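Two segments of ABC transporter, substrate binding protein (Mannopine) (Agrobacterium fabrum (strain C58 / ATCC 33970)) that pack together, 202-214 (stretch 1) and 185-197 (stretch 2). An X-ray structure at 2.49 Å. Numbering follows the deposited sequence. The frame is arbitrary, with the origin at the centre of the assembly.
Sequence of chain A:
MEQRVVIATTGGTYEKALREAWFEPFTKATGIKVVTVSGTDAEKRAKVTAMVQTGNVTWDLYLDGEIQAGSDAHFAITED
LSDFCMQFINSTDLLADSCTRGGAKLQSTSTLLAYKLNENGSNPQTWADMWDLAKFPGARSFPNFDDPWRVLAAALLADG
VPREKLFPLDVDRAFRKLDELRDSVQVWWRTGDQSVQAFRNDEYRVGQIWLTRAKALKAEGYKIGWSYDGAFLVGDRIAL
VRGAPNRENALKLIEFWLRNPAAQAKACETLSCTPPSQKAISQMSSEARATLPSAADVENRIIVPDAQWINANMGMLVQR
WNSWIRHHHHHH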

# COMPACT_ATOMS: atom_id res chain seq x y z
N ASP A 202 24.24 -3.96 9.50
CA ASP A 202 23.99 -5.33 9.95
C ASP A 202 23.45 -5.36 11.38
O ASP A 202 23.89 -6.17 12.21
CB ASP A 202 25.24 -6.24 9.75
CG ASP A 202 24.92 -7.72 9.66
OD1 ASP A 202 23.88 -8.08 9.05
OD2 ASP A 202 25.72 -8.54 10.19
N GLU A 203 22.49 -4.46 11.67
CA GLU A 203 21.82 -4.33 12.98
C GLU A 203 20.67 -5.36 13.14
O GLU A 203 20.19 -5.60 14.25
CB GLU A 203 21.33 -2.90 13.22
CG GLU A 203 22.43 -1.87 13.45
CD GLU A 203 21.99 -0.42 13.53
OE1 GLU A 203 22.66 0.45 12.91
OE2 GLU A 203 20.98 -0.14 14.22
N TYR A 204 20.26 -5.97 12.01
CA TYR A 204 19.24 -7.03 11.95
C TYR A 204 19.48 -7.90 10.74
O TYR A 204 20.05 -7.43 9.71
CB TYR A 204 17.79 -6.50 11.98
CG TYR A 204 17.32 -5.81 10.71
CD1 TYR A 204 16.67 -6.52 9.71
CD2 TYR A 204 17.47 -4.44 10.56
CE1 TYR A 204 16.21 -5.89 8.56
CE2 TYR A 204 17.03 -3.80 9.41
CZ TYR A 204 16.37 -4.51 8.42
OH TYR A 204 15.91 -3.84 7.31
N ARG A 205 19.02 -9.16 10.86
CA ARG A 205 19.13 -10.20 9.85
C ARG A 205 17.75 -10.70 9.34
O ARG A 205 17.69 -11.31 8.27
CB ARG A 205 20.00 -11.37 10.37
CG ARG A 205 21.46 -10.98 10.60
CD ARG A 205 22.35 -12.19 10.78
NE ARG A 205 22.74 -12.78 9.50
CZ ARG A 205 23.97 -12.75 8.99
NH1 ARG A 205 24.95 -12.17 9.66
NH2 ARG A 205 24.22 -13.32 7.82
N VAL A 206 16.67 -10.48 10.11
CA VAL A 206 15.30 -10.85 9.75
C VAL A 206 14.36 -9.71 10.15
O VAL A 206 14.36 -9.33 11.31
CB VAL A 206 14.86 -12.18 10.42
CG1 VAL A 206 13.46 -12.57 9.95
CG2 VAL A 206 15.85 -13.30 10.14
N GLY A 207 13.58 -9.19 9.20
CA GLY A 207 12.69 -8.08 9.50
C GLY A 207 11.50 -7.88 8.60
O GLY A 207 11.42 -8.46 7.53
N GLN A 208 10.54 -7.09 9.08
CA GLN A 208 9.36 -6.71 8.34
C GLN A 208 9.68 -5.31 7.82
O GLN A 208 9.80 -4.36 8.62
CB GLN A 208 8.11 -6.71 9.23
CG GLN A 208 6.89 -6.12 8.54
CD GLN A 208 5.66 -6.19 9.40
OE1 GLN A 208 4.95 -7.18 9.44
NE2 GLN A 208 5.34 -5.12 10.06
N ILE A 209 9.95 -5.19 6.51
CA ILE A 209 10.29 -3.91 5.89
C ILE A 209 9.45 -3.68 4.62
O ILE A 209 8.68 -4.55 4.25
CB ILE A 209 11.82 -3.72 5.66
CG1 ILE A 209 12.35 -4.62 4.54
CG2 ILE A 209 12.61 -3.91 6.98
CD1 ILE A 209 13.80 -4.31 4.12
N TRP A 210 9.57 -2.50 3.99
CA TRP A 210 8.84 -2.24 2.75
C TRP A 210 9.62 -2.86 1.58
O TRP A 210 10.85 -2.73 1.52
CB TRP A 210 8.68 -0.72 2.49
CG TRP A 210 7.83 0.06 3.45
CD1 TRP A 210 6.62 -0.30 3.97
CD2 TRP A 210 8.10 1.39 3.94
NE1 TRP A 210 6.16 0.68 4.83
CE2 TRP A 210 7.04 1.74 4.81
CE3 TRP A 210 9.15 2.31 3.75
CZ2 TRP A 210 6.98 2.98 5.46
CZ3 TRP A 210 9.09 3.54 4.38
CH2 TRP A 210 8.03 3.86 5.24
N LEU A 211 8.90 -3.49 0.63
CA LEU A 211 9.51 -4.04 -0.59
C LEU A 211 10.36 -2.99 -1.34
O LEU A 211 11.42 -3.33 -1.84
CB LEU A 211 8.47 -4.66 -1.52
CG LEU A 211 8.97 -5.41 -2.78
CD1 LEU A 211 10.10 -6.38 -2.45
CD2 LEU A 211 7.85 -6.11 -3.46
N THR A 212 9.91 -1.73 -1.37
CA THR A 212 10.61 -0.60 -1.99
C THR A 212 12.04 -0.44 -1.43
O THR A 212 12.99 -0.28 -2.21
CB THR A 212 9.75 0.67 -1.85
OG1 THR A 212 8.64 0.53 -2.74
CG2 THR A 212 10.49 1.96 -2.19
N ARG A 213 12.17 -0.50 -0.10
CA ARG A 213 13.45 -0.37 0.59
C ARG A 213 14.31 -1.64 0.47
O ARG A 213 15.53 -1.52 0.40
CB ARG A 213 13.28 0.09 2.07
CG ARG A 213 12.40 1.33 2.31
CD ARG A 213 12.59 2.48 1.32
NE ARG A 213 13.64 3.42 1.72
CZ ARG A 213 13.43 4.65 2.19
NH1 ARG A 213 14.45 5.43 2.48
NH2 ARG A 213 12.20 5.13 2.30
N ALA A 214 13.69 -2.84 0.38
CA ALA A 214 14.39 -4.11 0.18
C ALA A 214 14.99 -4.15 -1.23
O ALA A 214 16.12 -4.59 -1.39
CB ALA A 214 13.44 -5.27 0.39
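Stretch 2, residues 185-197: VQVWWRTGDQSVQ

Stretch 2 runs as a strand from Val-185, turns through Arg-190 and Thr-191, and enters a helix at Gly-192. Its strand points nearly the same way as strand 206-210, at 10°, but the two axes come no closer than 9.3 Å, so side chains rather than a backbone ladder fill the space between them.

At the start of the contact Val-187 points toward stretch 1, its CG2 3.8 Å from Glu-203 CB and 4.0 Å from Tyr-204 CD2; a compact branched side chain can touch both the aliphatic base of Glu-203 and the ring of Tyr-204. Tyr-204 reaches onward to the helix, where its OH donates a hydrogen bond to Ser-195 O (2.7 Å), giving a buried hydroxyl a partner.

Trp-189 is the large bump of stretch 2 in this contact, turned into stretch 1 with chi1 in p. Trp-189 NE1 donates a hydrogen bond to Gln-208 O (2.9 Å), while Ile-209 CG2 lies 3.7 Å from Trp-189 NE1. Farther along, the edge of Trp-189 meets the face of Trp-210: Trp-189 CH2 stands 3.6 Å from Trp-210 CE2, with the planes at 77°. Ile-209 CG2 also reaches Ser-195 CB, at 3.9 Å, and one water bridges Ser-195 OG and Trp-210 N.

Gly-192 provides the hollow. Trp-210 CZ3 comes to 3.5 Å from Gly-192 CA, and the guanidinium of Arg-213 lays one face over the backbone, its CZ 3.6 Å from Gly-192 C. A CB here would clash with both Trp-210 CZ3 and Arg-213 NH2, so the absence of a side chain permits this close packing. Arg-213, curled with its first three chi angles in m, suits its place twice over: its NH1 forms a salt bridge with Asp-193 OD1 (2.8 Å), and its CB packs 3.5 Å from Val-196 CG2.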

# COMPACT_ATOMS: atom_id res chain seq x y z
N VAL A 185 14.10 -8.30 19.01
CA VAL A 185 13.86 -7.11 18.19
C VAL A 185 14.81 -5.99 18.60
O VAL A 185 14.58 -5.32 19.60
CB VAL A 185 12.38 -6.66 18.13
CG1 VAL A 185 12.18 -5.61 17.06
CG2 VAL A 185 11.46 -7.84 17.88
N GLN A 186 15.91 -5.84 17.85
CA GLN A 186 16.94 -4.82 18.12
C GLN A 186 16.65 -3.51 17.38
O GLN A 186 17.16 -2.46 17.79
CB GLN A 186 18.36 -5.33 17.75
CG GLN A 186 18.75 -6.71 18.30
CD GLN A 186 19.07 -6.80 19.77
OE1 GLN A 186 18.52 -7.65 20.48
NE2 GLN A 186 20.00 -5.98 20.24
N VAL A 187 15.84 -3.58 16.31
CA VAL A 187 15.50 -2.43 15.48
C VAL A 187 13.97 -2.22 15.42
O VAL A 187 13.23 -3.10 14.99
CB VAL A 187 16.15 -2.53 14.05
CG1 VAL A 187 15.70 -1.39 13.13
CG2 VAL A 187 17.68 -2.58 14.12
N TRP A 188 13.52 -1.04 15.84
CA TRP A 188 12.13 -0.61 15.76
C TRP A 188 12.16 0.61 14.86
O TRP A 188 12.26 1.74 15.34
CB TRP A 188 11.59 -0.26 17.14
CG TRP A 188 11.34 -1.44 18.03
CD1 TRP A 188 12.05 -1.78 19.14
CD2 TRP A 188 10.27 -2.40 17.92
NE1 TRP A 188 11.50 -2.89 19.73
CE2 TRP A 188 10.39 -3.28 19.01
CE3 TRP A 188 9.20 -2.57 17.03
CZ2 TRP A 188 9.52 -4.35 19.21
CZ3 TRP A 188 8.31 -3.62 17.24
CH2 TRP A 188 8.49 -4.50 18.32
N TRP A 189 12.19 0.37 13.55
CA TRP A 189 12.31 1.44 12.55
C TRP A 189 11.04 2.31 12.40
O TRP A 189 9.93 1.81 12.24
CB TRP A 189 12.78 0.91 11.18
CG TRP A 189 11.85 -0.05 10.47
CD1 TRP A 189 11.90 -1.41 10.51
CD2 TRP A 189 10.87 0.29 9.48
NE1 TRP A 189 11.00 -1.95 9.63
CE2 TRP A 189 10.34 -0.93 9.00
CE3 TRP A 189 10.34 1.50 8.99
CZ2 TRP A 189 9.30 -0.97 8.04
CZ3 TRP A 189 9.33 1.45 8.04
CH2 TRP A 189 8.82 0.23 7.58
N ARG A 190 11.23 3.63 12.42
CA ARG A 190 10.12 4.56 12.25
C ARG A 190 10.03 5.04 10.80
O ARG A 190 8.94 5.29 10.28
CB ARG A 190 10.21 5.71 13.27
CG ARG A 190 8.90 6.46 13.43
CD ARG A 190 8.65 6.99 14.83
NE ARG A 190 7.27 6.74 15.26
CZ ARG A 190 6.20 7.38 14.79
NH1 ARG A 190 6.33 8.33 13.87
NH2 ARG A 190 4.99 7.07 15.24
N THR A 191 11.20 5.08 10.13
CA THR A 191 11.41 5.51 8.74
C THR A 191 12.00 4.37 7.89
O THR A 191 12.68 3.50 8.42
CB THR A 191 12.40 6.72 8.80
OG1 THR A 191 11.83 7.76 9.59
CG2 THR A 191 12.76 7.29 7.46
N GLY A 192 11.78 4.45 6.57
CA GLY A 192 12.38 3.54 5.60
C GLY A 192 13.89 3.66 5.62
O GLY A 192 14.59 2.64 5.54
N ASP A 193 14.41 4.90 5.81
CA ASP A 193 15.85 5.16 5.90
C ASP A 193 16.51 4.39 7.04
O ASP A 193 17.56 3.80 6.81
CB ASP A 193 16.15 6.67 6.00
CG ASP A 193 15.78 7.47 4.76
OD1 ASP A 193 16.29 7.14 3.66
OD2 ASP A 193 15.03 8.47 4.89
N GLN A 194 15.85 4.34 8.22
CA GLN A 194 16.33 3.63 9.42
C GLN A 194 16.47 2.12 9.19
O GLN A 194 17.49 1.54 9.58
CB GLN A 194 15.44 3.92 10.63
CG GLN A 194 15.44 5.39 11.03
CD GLN A 194 14.75 5.63 12.34
OE1 GLN A 194 15.37 5.95 13.35
NE2 GLN A 194 13.44 5.54 12.33
N SER A 195 15.45 1.50 8.53
CA SER A 195 15.43 0.07 8.21
C SER A 195 16.49 -0.28 7.15
O SER A 195 17.00 -1.40 7.11
CB SER A 195 14.05 -0.36 7.75
OG SER A 195 13.63 0.37 6.61
N VAL A 196 16.83 0.69 6.30
CA VAL A 196 17.84 0.60 5.25
C VAL A 196 19.23 0.77 5.89
O VAL A 196 20.13 -0.04 5.61
CB VAL A 196 17.50 1.62 4.12
CG1 VAL A 196 18.72 2.09 3.37
CG2 VAL A 196 16.49 1.05 3.16
N GLN A 197 19.40 1.78 6.79
CA GLN A 197 20.67 2.02 7.51
C GLN A 197 21.00 0.80 8.38
O GLN A 197 22.12 0.30 8.36
CB GLN A 197 20.60 3.27 8.41
CG GLN A 197 20.23 4.63 7.76
CD GLN A 197 21.20 5.26 6.78
OE1 GLN A 197 20.80 6.06 5.92
NE2 GLN A 197 22.50 4.98 6.92
O HOH W 1 11.75 7.48 4.50
O HOH W 2 11.10 -0.38 5.36